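Local atomic coordinates of putative enoyl-CoA hydratase/isomerase (Bordetella parapertussis, PDB entry 3ISA), a protein that probably acts on an acyl-CoA thioester, as a member of the crotonase-like enoyl-CoA hydratase/isomerase family, although its own substrate and reaction are not established. Residues 61-66 with 101-106; 122-127 with 176-181; 138-143 with 231-236; 144-149 with 218-223. One frame throughout, in Å; residues are numbered along the deposited sequence. Where two conformers were deposited one is given.

Contacts 1 and 2 share one sheet. Strands 100-105 and 122-125 are neighbours in it, and Ala103 N lies 2.9 Å from Trp122 O, a probable hydrogen bond. Their centres are about 11 Å apart. Contacts 3 and 4, about 16 Å apart, join the middle of the chain to its C-terminal helices, and contact 4 is nested within the loop closed by contact 3. Contact 2 reaches contact 4 through Phe176 and Phe147. Contacts 2 and 3 are farthest apart, about 29 Å between centres. As in other crotonases, the loop of contact 1 probably borders the oxyanion hole. A glycerol, probably from the crystallisation liquor, lies about 6 Å from the Phe138 side chain.

Contact 1 of 4, residues 61-66 with 101-106; sequences RNFSAG and TLALAH
Arg61 joins the contact through its backbone. Its carbonyl O approaches His106 CD2 at 3.3 Å, while its CB points away. Asn62 follows and lies along the imidazole: its CA stands 3.7 Å above one face of the His106 ring, offset toward the rim, and its O comes within 3.2 Å of His106 CE1. The His106 side chain takes the crowded position between N and C (chi1 66°), which turns the ring toward the loop. There NE2 hydrogen-bonds to Gly60 O, which would help set the ring's rotation. The Asn62 side chain leaves CA on the side away from the strand, and ND2 bonds to Arg28 O and Arg108 O.

At Phe63 the loop runs roughly antiparallel to the end of strand 101-105. Phe63 N gives a weak, bent bond to His106 O (3.3 Å, 129° at the hydrogen) and also hydrogen-bonds to Asn109 OD1. The ring, with CG anti to the backbone N (chi1 179°), reaches back along the strand. Phe63 CB packs on Ala105 CB at 4.0 Å, CD1 lies 3.4 Å from Leu104 O, and CE1 touches Ala103 CB at 4.3 Å. Leu116 of helix 112-119 also packs on this ring. Beyond it the chain leaves the strand. Ser64 OG accepts from Gly66 N at 2.9 Å, which closes an ST turn.

Strands 53-58 and 100-105 are parallel and joined through helix 77-95, a beta-alpha-beta crossover of the crotonase fold. In relatives, the loop after the first of these strands supplies a backbone N-H to the oxyanion hole, and segment 61-66 probably corresponds to it.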
loop_
_atom_site.group_PDB
_atom_site.type_symbol
_atom_site.label_atom_id
_atom_site.label_comp_id
_atom_site.label_asym_id
_atom_site.label_seq_id
_atom_site.Cartn_x
_atom_site.Cartn_y
_atom_site.Cartn_z
ATOM N N ARG D 61 3.578 1.463 43.560
ATOM C CA ARG D 61 4.548 0.383 43.328
ATOM C C ARG D 61 4.836 0.061 41.855
ATOM O O ARG D 61 5.807 -0.645 41.540
ATOM C CB ARG D 61 4.071 -0.892 44.044
ATOM C CG ARG D 61 4.041 -0.799 45.572
ATOM C CD ARG D 61 3.322 -1.996 46.209
ATOM N NE ARG D 61 2.086 -1.621 46.901
ATOM C CZ ARG D 61 0.856 -1.911 46.481
ATOM N NH1 ARG D 61 0.666 -2.589 45.355
ATOM N NH2 ARG D 61 -0.195 -1.521 47.196
ATOM N N ASN D 62 3.984 0.539 40.949
ATOM C CA ASN D 62 4.181 0.233 39.518
ATOM C C ASN D 62 3.772 1.357 38.562
ATOM O O ASN D 62 3.320 2.428 39.001
ATOM C CB ASN D 62 3.491 -1.095 39.125
ATOM C CG ASN D 62 1.983 -0.949 38.892
ATOM O OD1 ASN D 62 1.355 0.009 39.345
ATOM N ND2 ASN D 62 1.395 -1.920 38.180
ATOM N N PHE D 63 3.934 1.090 37.268
ATOM C CA PHE D 63 3.466 1.971 36.190
ATOM C C PHE D 63 1.964 1.710 35.933
ATOM O O PHE D 63 1.137 2.601 36.164
ATOM C CB PHE D 63 4.344 1.757 34.935
ATOM C CG PHE D 63 3.942 2.583 33.739
ATOM C CD1 PHE D 63 4.373 3.900 33.607
ATOM C CD2 PHE D 63 3.138 2.033 32.731
ATOM C CE1 PHE D 63 4.000 4.667 32.490
ATOM C CE2 PHE D 63 2.757 2.782 31.630
ATOM C CZ PHE D 63 3.179 4.097 31.505
ATOM N N SER D 64 1.625 0.500 35.481
ATOM C CA SER D 64 0.225 0.054 35.330
ATOM C C SER D 64 0.082 -1.461 35.128
ATOM O O SER D 64 0.820 -2.079 34.341
ATOM C CB SER D 64 -0.467 0.775 34.150
ATOM O OG SER D 64 -1.774 0.263 33.941
ATOM N N ALA D 65 -0.924 -2.024 35.793
ATOM C CA ALA D 65 -1.337 -3.413 35.590
ATOM C C ALA D 65 -2.325 -3.595 34.435
ATOM O O ALA D 65 -2.851 -4.691 34.247
ATOM C CB ALA D 65 -1.908 -3.987 36.882
ATOM N N GLY D 66 -2.560 -2.539 33.645
ATOM C CA GLY D 66 -3.414 -2.659 32.462
ATOM C C GLY D 66 -4.890 -2.670 32.806
ATOM O O GLY D 66 -5.277 -2.109 33.805
ATOM N N THR D 101 7.269 11.834 23.632
ATOM C CA THR D 101 6.653 11.121 24.761
ATOM C C THR D 101 7.705 10.311 25.503
ATOM O O THR D 101 8.587 9.702 24.877
ATOM C CB THR D 101 5.518 10.211 24.281
ATOM O OG1 THR D 101 6.031 9.311 23.281
ATOM C CG2 THR D 101 4.376 11.082 23.665
ATOM N N LEU D 102 7.603 10.320 26.832
ATOM C CA LEU D 102 8.539 9.648 27.717
ATOM C C LEU D 102 7.769 8.834 28.753
ATOM O O LEU D 102 6.877 9.352 29.438
ATOM C CB LEU D 102 9.459 10.679 28.409
ATOM C CG LEU D 102 10.323 10.252 29.621
ATOM C CD1 LEU D 102 11.346 9.231 29.205
ATOM C CD2 LEU D 102 11.036 11.441 30.245
ATOM N N ALA D 103 8.127 7.569 28.899
ATOM C CA ALA D 103 7.494 6.740 29.910
ATOM C C ALA D 103 8.550 6.234 30.885
ATOM O O ALA D 103 9.672 5.932 30.487
ATOM C CB ALA D 103 6.755 5.595 29.281
ATOM N N LEU D 104 8.167 6.138 32.150
ATOM C CA LEU D 104 9.072 5.753 33.215
ATOM C C LEU D 104 8.385 4.677 34.040
ATOM O O LEU D 104 7.417 4.960 34.759
ATOM C CB LEU D 104 9.405 6.971 34.085
ATOM C CG LEU D 104 10.113 8.155 33.414
ATOM C CD1 LEU D 104 9.968 9.412 34.280
ATOM C CD2 LEU D 104 11.571 7.856 33.107
ATOM N N ALA D 105 8.847 3.435 33.882
ATOM C CA ALA D 105 8.181 2.279 34.488
ATOM C C ALA D 105 8.971 1.743 35.666
ATOM O O ALA D 105 10.201 1.818 35.685
ATOM C CB ALA D 105 7.996 1.168 33.483
ATOM N N HIS D 106 8.242 1.197 36.631
ATOM C CA HIS D 106 8.827 0.508 37.761
ATOM C C HIS D 106 7.855 -0.581 38.162
ATOM O O HIS D 106 6.723 -0.596 37.675
ATOM C CB HIS D 106 9.170 1.481 38.913
ATOM C CG HIS D 106 7.983 2.135 39.561
ATOM N ND1 HIS D 106 7.178 3.042 38.909
ATOM C CD2 HIS D 106 7.499 2.044 40.823
ATOM C CE1 HIS D 106 6.229 3.457 39.731
ATOM N NE2 HIS D 106 6.399 2.864 40.897
#

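Contact 2 of 4, residues 122-127 with 176-181; sequences WRYCTP and FVRDCA
Four well-formed hydrogen bonds tie 176-181 to 122-127, at the edge of the mixed sheet of this crotonase fold, where the strands run parallel. Two are between backbones. Arg178 N meets Arg123 O at 2.7 Å, nearly along the C=O axis, and Ala181 N meets Cys125 O at 2.8 Å from above the carbonyl plane. Cys125 pairs with Cys180 in a parallel bridge, with a weak bond from Cys125 N to Asp179 O. A third bond runs from Arg123 NE, in the guanidinium plane, to Phe176 O at 2.7 Å. Arg123 NH1 and NH2 bond to Gly175 O and Cys120 O, and NH1 also forms a salt bridge with Asp154 of a second subunit.

The fourth bond comes from Arg178 NE, which donates in its own plane to Tyr124 OH at 2.8 Å. The same guanidinium stacks flat on the Trp122 indole in a cation-pi contact, with planes 8° apart and CZ 3.8 Å from the centroid of the five-membered ring. One arginine thus spans Trp122 and Tyr124, and its bend at chi3 (93°) sets the guanidinium over the indole. Its CB sits over a face of the Tyr124 ring in a CH-pi contact.

Ala168 of helix 168-173 touches both Cys125 and Cys180. The SG atoms of Cys125 and Cys180 are 4.3 Å apart, a loose apolar contact, and Cys125 SG also rests 3.9 Å from Val177 CG1.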
loop_
_atom_site.group_PDB
_atom_site.type_symbol
_atom_site.label_atom_id
_atom_site.label_comp_id
_atom_site.label_asym_id
_atom_site.label_seq_id
_atom_site.Cartn_x
_atom_site.Cartn_y
_atom_site.Cartn_z
ATOM N N TRP D 122 10.503 7.588 24.209
ATOM C CA TRP D 122 11.629 7.385 25.145
ATOM C C TRP D 122 11.121 6.519 26.295
ATOM O O TRP D 122 10.146 6.870 26.970
ATOM C CB TRP D 122 12.170 8.731 25.656
ATOM C CG TRP D 122 12.972 9.562 24.670
ATOM C CD1 TRP D 122 12.874 9.560 23.301
ATOM C CD2 TRP D 122 13.981 10.526 24.992
ATOM N NE1 TRP D 122 13.765 10.462 22.758
ATOM C CE2 TRP D 122 14.451 11.070 23.775
ATOM C CE3 TRP D 122 14.536 10.985 26.196
ATOM C CZ2 TRP D 122 15.454 12.044 23.730
ATOM C CZ3 TRP D 122 15.540 11.952 26.146
ATOM C CH2 TRP D 122 15.972 12.477 24.924
ATOM N N ARG D 123 11.744 5.362 26.501
ATOM C CA ARG D 123 11.246 4.415 27.487
ATOM C C ARG D 123 12.365 3.991 28.428
ATOM O O ARG D 123 13.401 3.499 27.980
ATOM C CB ARG D 123 10.639 3.186 26.797
ATOM C CG ARG D 123 9.557 3.503 25.776
ATOM C CD ARG D 123 9.095 2.253 25.027
ATOM N NE ARG D 123 10.137 1.680 24.173
ATOM C CZ ARG D 123 10.473 2.136 22.964
ATOM N NH1 ARG D 123 11.446 1.540 22.271
ATOM N NH2 ARG D 123 9.846 3.185 22.437
ATOM N N TYR D 124 12.140 4.197 29.724
ATOM C CA TYR D 124 13.116 3.834 30.756
ATOM C C TYR D 124 12.411 3.035 31.836
ATOM O O TYR D 124 11.214 3.220 32.077
ATOM C CB TYR D 124 13.743 5.087 31.384
ATOM C CG TYR D 124 14.646 5.880 30.465
ATOM C CD1 TYR D 124 16.017 5.607 30.396
ATOM C CD2 TYR D 124 14.142 6.921 29.687
ATOM C CE1 TYR D 124 16.854 6.340 29.560
ATOM C CE2 TYR D 124 14.965 7.654 28.846
ATOM C CZ TYR D 124 16.321 7.361 28.792
ATOM O OH TYR D 124 17.139 8.085 27.961
ATOM N N CYS D 125 13.145 2.147 32.502
ATOM C CA CYS D 125 12.579 1.472 33.660
ATOM C C CYS D 125 13.622 1.272 34.762
ATOM O O CYS D 125 14.815 1.408 34.511
ATOM C CB CYS D 125 11.929 0.142 33.268
ATOM S SG CYS D 125 13.076 -1.156 32.756
ATOM N N THR D 126 13.157 0.973 35.969
ATOM C CA THR D 126 14.040 0.602 37.076
ATOM C C THR D 126 14.640 -0.789 36.799
ATOM O O THR D 126 14.009 -1.597 36.116
ATOM C CB THR D 126 13.292 0.598 38.436
ATOM O OG1 THR D 126 12.115 -0.222 38.353
ATOM C CG2 THR D 126 12.934 2.019 38.877
ATOM N N PRO D 127 15.861 -1.077 37.315
ATOM C CA PRO D 127 16.466 -2.408 37.095
ATOM C C PRO D 127 15.621 -3.582 37.590
ATOM O O PRO D 127 15.786 -4.698 37.104
ATOM C CB PRO D 127 17.769 -2.344 37.905
ATOM C CG PRO D 127 18.082 -0.915 38.020
ATOM C CD PRO D 127 16.760 -0.199 38.088
ATOM N N PHE D 176 13.454 -2.644 23.987
ATOM C CA PHE D 176 12.177 -2.200 24.543
ATOM C C PHE D 176 12.359 -0.996 25.487
ATOM O O PHE D 176 11.470 -0.157 25.605
ATOM C CB PHE D 176 11.418 -3.361 25.210
ATOM C CG PHE D 176 9.978 -3.034 25.549
ATOM C CD1 PHE D 176 9.079 -2.655 24.551
ATOM C CD2 PHE D 176 9.526 -3.105 26.855
ATOM C CE1 PHE D 176 7.747 -2.340 24.868
ATOM C CE2 PHE D 176 8.199 -2.787 27.186
ATOM C CZ PHE D 176 7.308 -2.404 26.188
ATOM N N VAL D 177 13.505 -0.919 26.169
ATOM C CA VAL D 177 13.844 0.284 26.952
ATOM C C VAL D 177 15.165 0.875 26.459
ATOM O O VAL D 177 16.031 0.141 25.963
ATOM C CB VAL D 177 13.853 0.051 28.506
ATOM C CG1 VAL D 177 12.463 -0.349 29.010
ATOM C CG2 VAL D 177 14.880 -0.986 28.926
ATOM N N ARG D 178 15.292 2.199 26.554
ATOM C CA ARG D 178 16.530 2.908 26.205
ATOM C C ARG D 178 17.624 2.485 27.158
ATOM O O ARG D 178 18.752 2.206 26.751
ATOM C CB ARG D 178 16.349 4.416 26.350
ATOM C CG ARG D 178 15.948 5.110 25.096
ATOM C CD ARG D 178 15.431 6.512 25.392
ATOM N NE ARG D 178 16.470 7.542 25.310
ATOM C CZ ARG D 178 16.812 8.185 24.192
ATOM N NH1 ARG D 178 17.763 9.114 24.222
ATOM N NH2 ARG D 178 16.210 7.898 23.045
ATOM N N ASP D 179 17.261 2.442 28.433
ATOM C CA ASP D 179 18.175 2.085 29.490
ATOM C C ASP D 179 17.391 1.835 30.753
ATOM O O ASP D 179 16.194 2.148 30.844
ATOM C CB ASP D 179 19.204 3.198 29.730
ATOM C CG ASP D 179 20.592 2.645 30.024
ATOM O OD1 ASP D 179 20.730 1.810 30.952
ATOM O OD2 ASP D 179 21.540 3.039 29.312
ATOM N N CYS D 180 18.081 1.248 31.723
ATOM C CA CYS D 180 17.570 1.118 33.059
ATOM C C CYS D 180 18.037 2.316 33.863
ATOM O O CYS D 180 19.141 2.820 33.652
ATOM C CB CYS D 180 18.039 -0.192 33.673
ATOM S SG CYS D 180 17.339 -1.587 32.782
ATOM N N ALA D 181 17.180 2.793 34.758
ATOM C CA ALA D 181 17.484 3.975 35.549
ATOM C C ALA D 181 16.672 3.960 36.826
ATOM O O ALA D 181 15.448 3.779 36.797
ATOM C CB ALA D 181 17.204 5.249 34.756
#

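Contact 3 of 4, residues 138-143 with 231-236; sequences FGLVLG and PGFKAR
Arg236 carries the polar part of this contact, in the first turn of helix 233-241. Its CB points toward the loop and packs on Phe138 CB at 3.8 Å. CG, anti to the carbonyl carbon (chi1 -71°), continues past Phe138 O. Arg236 CD comes to 3.4 Å from Phe138 O. A bend at chi3 (-61°) then folds the guanidinium back toward the start of the helix. Arg236 NE donates to Phe138 O at 3.1 Å; the oxygen lies in the guanidinium plane, but NE stands well above the carbonyl plane, and the bond is bent to 142° at the hydrogen.

Gly232 is the N-cap of this helix, and Arg236 N bonds to its carbonyl. The contact therefore fastens the start of the C-terminal helix to the loop that leads into helix 144-151 of the crotonase fold.

At the tip, Arg236 NH1 donates to Pro231 O at 3.0 Å, just ahead of the N-cap. Arg236 NH2 donates to a water O 3.0 Å away, which can in turn donate to Phe138 O. NH2 also bonds to Gln230 O. With all three nitrogens held, the guanidinium has little freedom to rotate. Phe233 CA lies over one of its faces.

The Phe233 ring, with CG anti to the backbone N, crosses Phe138 obliquely. Phe233 CE1 meets the edge of the Phe138 ring at CD1, 4.0 Å away. Leu140 CD1 touches Phe233 CZ, and Leu80 of helix 77-95 packs against the same ring.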
loop_
_atom_site.group_PDB
_atom_site.type_symbol
_atom_site.label_atom_id
_atom_site.label_comp_id
_atom_site.label_asym_id
_atom_site.label_seq_id
_atom_site.Cartn_x
_atom_site.Cartn_y
_atom_site.Cartn_z
ATOM N N PHE D 138 -6.370 -14.976 26.460
ATOM C CA PHE D 138 -7.823 -14.922 26.353
ATOM C C PHE D 138 -8.269 -14.333 25.022
ATOM O O PHE D 138 -9.386 -13.830 24.900
ATOM C CB PHE D 138 -8.506 -14.255 27.570
ATOM C CG PHE D 138 -8.018 -12.856 27.894
ATOM C CD1 PHE D 138 -8.657 -11.728 27.358
ATOM C CD2 PHE D 138 -6.969 -12.661 28.797
ATOM C CE1 PHE D 138 -8.225 -10.440 27.689
ATOM C CE2 PHE D 138 -6.536 -11.378 29.130
ATOM C CZ PHE D 138 -7.159 -10.266 28.569
ATOM N N GLY D 139 -7.369 -14.400 24.038
ATOM C CA GLY D 139 -7.700 -14.085 22.649
ATOM C C GLY D 139 -7.576 -12.610 22.288
ATOM O O GLY D 139 -7.865 -12.233 21.159
ATOM N N LEU D 140 -7.146 -11.779 23.239
ATOM C CA LEU D 140 -7.017 -10.332 23.010
ATOM C C LEU D 140 -5.821 -9.966 22.114
ATOM O O LEU D 140 -4.694 -10.389 22.378
ATOM C CB LEU D 140 -6.896 -9.590 24.345
ATOM C CG LEU D 140 -6.904 -8.063 24.221
ATOM C CD1 LEU D 140 -8.301 -7.568 23.858
ATOM C CD2 LEU D 140 -6.393 -7.428 25.504
ATOM N N VAL D 141 -6.066 -9.174 21.064
ATOM C CA VAL D 141 -4.986 -8.743 20.180
ATOM C C VAL D 141 -4.788 -7.236 20.337
ATOM O O VAL D 141 -5.421 -6.439 19.625
ATOM C CB VAL D 141 -5.235 -9.156 18.693
ATOM C CG1 VAL D 141 -4.060 -8.713 17.793
ATOM C CG2 VAL D 141 -5.475 -10.680 18.556
ATOM N N LEU D 142 -3.924 -6.856 21.282
ATOM C CA LEU D 142 -3.745 -5.448 21.676
ATOM C C LEU D 142 -2.263 -5.070 21.696
ATOM O O LEU D 142 -1.460 -5.710 22.399
ATOM C CB LEU D 142 -4.350 -5.199 23.075
ATOM C CG LEU D 142 -4.163 -3.793 23.665
ATOM C CD1 LEU D 142 -4.988 -2.798 22.848
ATOM C CD2 LEU D 142 -4.544 -3.746 25.156
ATOM N N GLY D 143 -1.907 -4.027 20.946
ATOM C CA GLY D 143 -0.527 -3.508 20.937
ATOM C C GLY D 143 0.454 -4.363 20.158
ATOM O O GLY D 143 1.668 -4.095 20.155
ATOM N N PRO D 231 -17.709 -13.789 20.186
ATOM C CA PRO D 231 -18.554 -14.342 21.256
ATOM C C PRO D 231 -17.753 -15.161 22.277
ATOM O O PRO D 231 -16.819 -15.865 21.902
ATOM C CB PRO D 231 -19.534 -15.227 20.484
ATOM C CG PRO D 231 -19.749 -14.437 19.212
ATOM C CD PRO D 231 -18.331 -14.003 18.860
ATOM N N GLY D 232 -18.100 -15.012 23.552
ATOM C CA GLY D 232 -17.425 -15.736 24.633
ATOM C C GLY D 232 -16.212 -15.037 25.232
ATOM O O GLY D 232 -15.441 -15.673 25.954
ATOM N N PHE D 233 -16.062 -13.738 24.951
ATOM C CA PHE D 233 -14.951 -12.889 25.464
ATOM C C PHE D 233 -14.824 -12.964 26.978
ATOM O O PHE D 233 -13.743 -13.252 27.517
ATOM C CB PHE D 233 -15.146 -11.419 24.995
ATOM C CG PHE D 233 -14.013 -10.465 25.370
ATOM C CD1 PHE D 233 -12.679 -10.805 25.172
ATOM C CD2 PHE D 233 -14.305 -9.195 25.871
ATOM C CE1 PHE D 233 -11.631 -9.899 25.497
ATOM C CE2 PHE D 233 -13.277 -8.286 26.202
ATOM C CZ PHE D 233 -11.940 -8.643 26.013
ATOM N N LYS D 234 -15.950 -12.740 27.642
ATOM C CA LYS D 234 -16.045 -12.751 29.093
ATOM C C LYS D 234 -15.643 -14.095 29.699
ATOM O O LYS D 234 -14.921 -14.135 30.713
ATOM C CB LYS D 234 -17.470 -12.402 29.498
ATOM C CG LYS D 234 -17.558 -11.409 30.602
ATOM C CD LYS D 234 -18.980 -10.960 30.799
ATOM C CE LYS D 234 -19.267 -10.856 32.269
ATOM N NZ LYS D 234 -20.607 -10.278 32.527
ATOM N N ALA D 235 -16.103 -15.180 29.073
ATOM C CA ALA D 235 -15.744 -16.535 29.499
ATOM C C ALA D 235 -14.249 -16.809 29.335
ATOM O O ALA D 235 -13.640 -17.446 30.204
ATOM C CB ALA D 235 -16.580 -17.588 28.757
ATOM N N ARG D 236 -13.652 -16.299 28.246
ATOM C CA ARG D 236 -12.208 -16.434 27.999
ATOM C C ARG D 236 -11.406 -15.713 29.086
ATOM O O ARG D 236 -10.389 -16.234 29.592
ATOM C CB ARG D 236 -11.823 -15.880 26.610
ATOM C CG ARG D 236 -12.295 -16.725 25.416
ATOM C CD ARG D 236 -11.670 -16.260 24.093
ATOM N NE ARG D 236 -11.996 -14.873 23.707
ATOM C CZ ARG D 236 -13.082 -14.500 23.018
ATOM N NH1 ARG D 236 -14.001 -15.390 22.654
ATOM N NH2 ARG D 236 -13.269 -13.217 22.703
HETATM O O HOH W 1 -10.587 -11.942 23.242
#

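Contact 4 of 4, residues 144-149 with 218-223; sequences TRRFRD and DADLAA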
loop_
_atom_site.group_PDB
_atom_site.type_symbol
_atom_site.label_atom_id
_atom_site.label_comp_id
_atom_site.label_asym_id
_atom_site.label_seq_id
_atom_site.Cartn_x
_atom_site.Cartn_y
_atom_site.Cartn_z
ATOM N N THR D 144 -0.066 -5.377 19.471
ATOM C CA THR D 144 0.761 -6.441 18.899
ATOM C C THR D 144 1.772 -5.931 17.868
ATOM O O THR D 144 2.982 -6.178 17.994
ATOM C CB THR D 144 -0.134 -7.592 18.324
ATOM O OG1 THR D 144 -1.098 -8.009 19.314
ATOM C CG2 THR D 144 0.745 -8.771 17.881
ATOM N N ARG D 145 1.288 -5.203 16.862
ATOM C CA ARG D 145 2.157 -4.696 15.802
ATOM C C ARG D 145 3.113 -3.622 16.293
ATOM O O ARG D 145 4.258 -3.564 15.830
ATOM C CB ARG D 145 1.332 -4.134 14.648
ATOM C CG ARG D 145 0.581 -5.209 13.861
ATOM C CD ARG D 145 0.121 -4.630 12.536
ATOM N NE ARG D 145 -0.717 -5.569 11.782
ATOM C CZ ARG D 145 -2.020 -5.746 11.967
ATOM N NH1 ARG D 145 -2.675 -5.063 12.925
ATOM N NH2 ARG D 145 -2.663 -6.625 11.201
ATOM N N ARG D 146 2.649 -2.776 17.219
ATOM C CA ARG D 146 3.536 -1.762 17.823
ATOM C C ARG D 146 4.665 -2.406 18.595
ATOM O O ARG D 146 5.823 -1.955 18.506
ATOM C CB ARG D 146 2.775 -0.754 18.695
ATOM C CG ARG D 146 1.994 0.305 17.863
ATOM C CD ARG D 146 1.339 1.423 18.745
ATOM N NE ARG D 146 0.488 0.831 19.779
ATOM C CZ ARG D 146 -0.800 0.513 19.634
ATOM N NH1 ARG D 146 -1.464 0.783 18.510
ATOM N NH2 ARG D 146 -1.440 -0.049 20.644
ATOM N N PHE D 147 4.357 -3.466 19.333
ATOM C CA PHE D 147 5.417 -4.172 20.039
ATOM C C PHE D 147 6.393 -4.824 19.047
ATOM O O PHE D 147 7.609 -4.710 19.212
ATOM C CB PHE D 147 4.843 -5.164 21.041
ATOM C CG PHE D 147 5.885 -5.844 21.894
ATOM C CD1 PHE D 147 6.620 -5.120 22.831
ATOM C CD2 PHE D 147 6.111 -7.218 21.767
ATOM C CE1 PHE D 147 7.583 -5.758 23.623
ATOM C CE2 PHE D 147 7.050 -7.863 22.551
ATOM C CZ PHE D 147 7.789 -7.137 23.477
ATOM N N ARG D 148 5.852 -5.419 17.982
ATOM C CA ARG D 148 6.647 -5.955 16.878
ATOM C C ARG D 148 7.615 -4.925 16.260
ATOM O O ARG D 148 8.797 -5.218 16.074
ATOM C CB ARG D 148 5.730 -6.534 15.799
ATOM C CG ARG D 148 6.474 -7.056 14.564
ATOM C CD ARG D 148 5.539 -7.037 13.385
ATOM N NE ARG D 148 5.186 -5.677 12.985
ATOM C CZ ARG D 148 4.234 -5.397 12.099
ATOM N NH1 ARG D 148 3.545 -6.387 11.526
ATOM N NH2 ARG D 148 3.974 -4.135 11.776
ATOM N N ASP D 149 7.112 -3.720 15.993
ATOM C CA ASP D 149 7.878 -2.631 15.380
ATOM C C ASP D 149 9.089 -2.225 16.212
ATOM O O ASP D 149 10.109 -1.815 15.657
ATOM C CB ASP D 149 6.983 -1.421 15.131
ATOM C CG ASP D 149 6.013 -1.631 13.973
ATOM O OD1 ASP D 149 6.077 -2.662 13.271
ATOM O OD2 ASP D 149 5.188 -0.740 13.737
ATOM N N ASP D 218 -5.269 1.652 11.541
ATOM C CA ASP D 218 -6.517 0.989 11.158
ATOM C C ASP D 218 -6.430 -0.522 11.298
ATOM O O ASP D 218 -7.323 -1.134 11.872
ATOM C CB ASP D 218 -6.930 1.381 9.745
ATOM C CG ASP D 218 -7.534 2.774 9.681
ATOM O OD1 ASP D 218 -7.628 3.442 10.726
ATOM O OD2 ASP D 218 -7.915 3.203 8.575
ATOM N N ALA D 219 -5.334 -1.104 10.825
ATOM C CA ALA D 219 -5.085 -2.531 11.024
ATOM C C ALA D 219 -5.082 -2.905 12.506
ATOM O O ALA D 219 -5.675 -3.920 12.880
ATOM C CB ALA D 219 -3.777 -2.951 10.344
ATOM N N ASP D 220 -4.407 -2.095 13.333
ATOM C CA ASP D 220 -4.369 -2.313 14.784
ATOM C C ASP D 220 -5.746 -2.255 15.479
ATOM O O ASP D 220 -6.090 -3.132 16.282
ATOM C CB ASP D 220 -3.403 -1.325 15.424
ATOM C CG ASP D 220 -1.965 -1.653 15.090
ATOM O OD1 ASP D 220 -1.727 -2.743 14.517
ATOM O OD2 ASP D 220 -1.082 -0.831 15.387
ATOM N N LEU D 221 -6.524 -1.228 15.158
ATOM C CA LEU D 221 -7.849 -1.098 15.734
ATOM C C LEU D 221 -8.788 -2.214 15.246
ATOM O O LEU D 221 -9.543 -2.772 16.052
ATOM C CB LEU D 221 -8.443 0.303 15.501
ATOM C CG LEU D 221 -9.768 0.507 16.256
ATOM C CD1 LEU D 221 -9.651 0.295 17.781
ATOM C CD2 LEU D 221 -10.347 1.874 15.972
ATOM N N ALA D 222 -8.727 -2.553 13.946
ATOM C CA ALA D 222 -9.523 -3.671 13.424
ATOM C C ALA D 222 -9.209 -4.985 14.146
ATOM O O ALA D 222 -10.131 -5.667 14.603
ATOM C CB ALA D 222 -9.341 -3.836 11.920
ATOM N N ALA D 223 -7.919 -5.293 14.289
ATOM C CA ALA D 223 -7.464 -6.519 14.966
ATOM C C ALA D 223 -7.939 -6.561 16.424
ATOM O O ALA D 223 -8.422 -7.607 16.893
ATOM C CB ALA D 223 -5.942 -6.665 14.885
HETATM O O HOH W 2 -1.619 -5.036 16.552
HETATM O O HOH W 3 -5.553 -6.719 11.249
HETATM O O HOH W 4 -0.266 -2.278 17.675
HETATM O O HOH W 5 -0.732 1.775 15.846
#
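Helices 144-151 and 217-229 of the crotonase fold meet here in a polar crossing. The axes of segments 144-149 and 218-223 approach to 10.3 Å and make an angle of 133°, closer to antiparallel than parallel. A salt-bridge network of Arg145, Arg146 and Asp220 joins them.

The charged pairs differ in kind. Arg145 extends from CG to NE, and its NH1 donates to Asp220 OD1 at 3.0 Å and 161°. The bond falls on the anti lone pair of Asp220 OD1, with guanidinium and carboxylate nearly coplanar. Arg146 is bent at chi3 and turns its guanidinium almost perpendicular to the same carboxylate. Arg146 NH1 lies 3.5 Å from Asp220 OD2, which is well out of the guanidinium plane, so only the charges interact. Arg146 NH1 has a second acidic partner in Glu88, and Asp220 OD2 also bonds to His216. Flanked by two arginines, Asp220 is probably kept ionised.

Four waters bridge the helices. One connects Arg145 N to Asp220 OD1. Another connects Arg146 N to OD2, with a weak bond on the acid side. A third joins Arg146 NH1 to Asp220 OD2, and its O lies 2.7 Å from Asp220 OD2. The last runs from Arg145 NH2 to Ala219 O. The first-turn amides of helix 144-151 thus reach the carboxylate through water, and the helix end may add to its stabilisation.

Beyond the polar groups, two methyls pack on the Arg145 guanidinium. Ala223 CB comes to 4.1 Å from Arg145 NH1. Ala219 CB lies over one face of the Arg145 guanidinium, 3.4 Å above its plane and 3.7 Å from CZ.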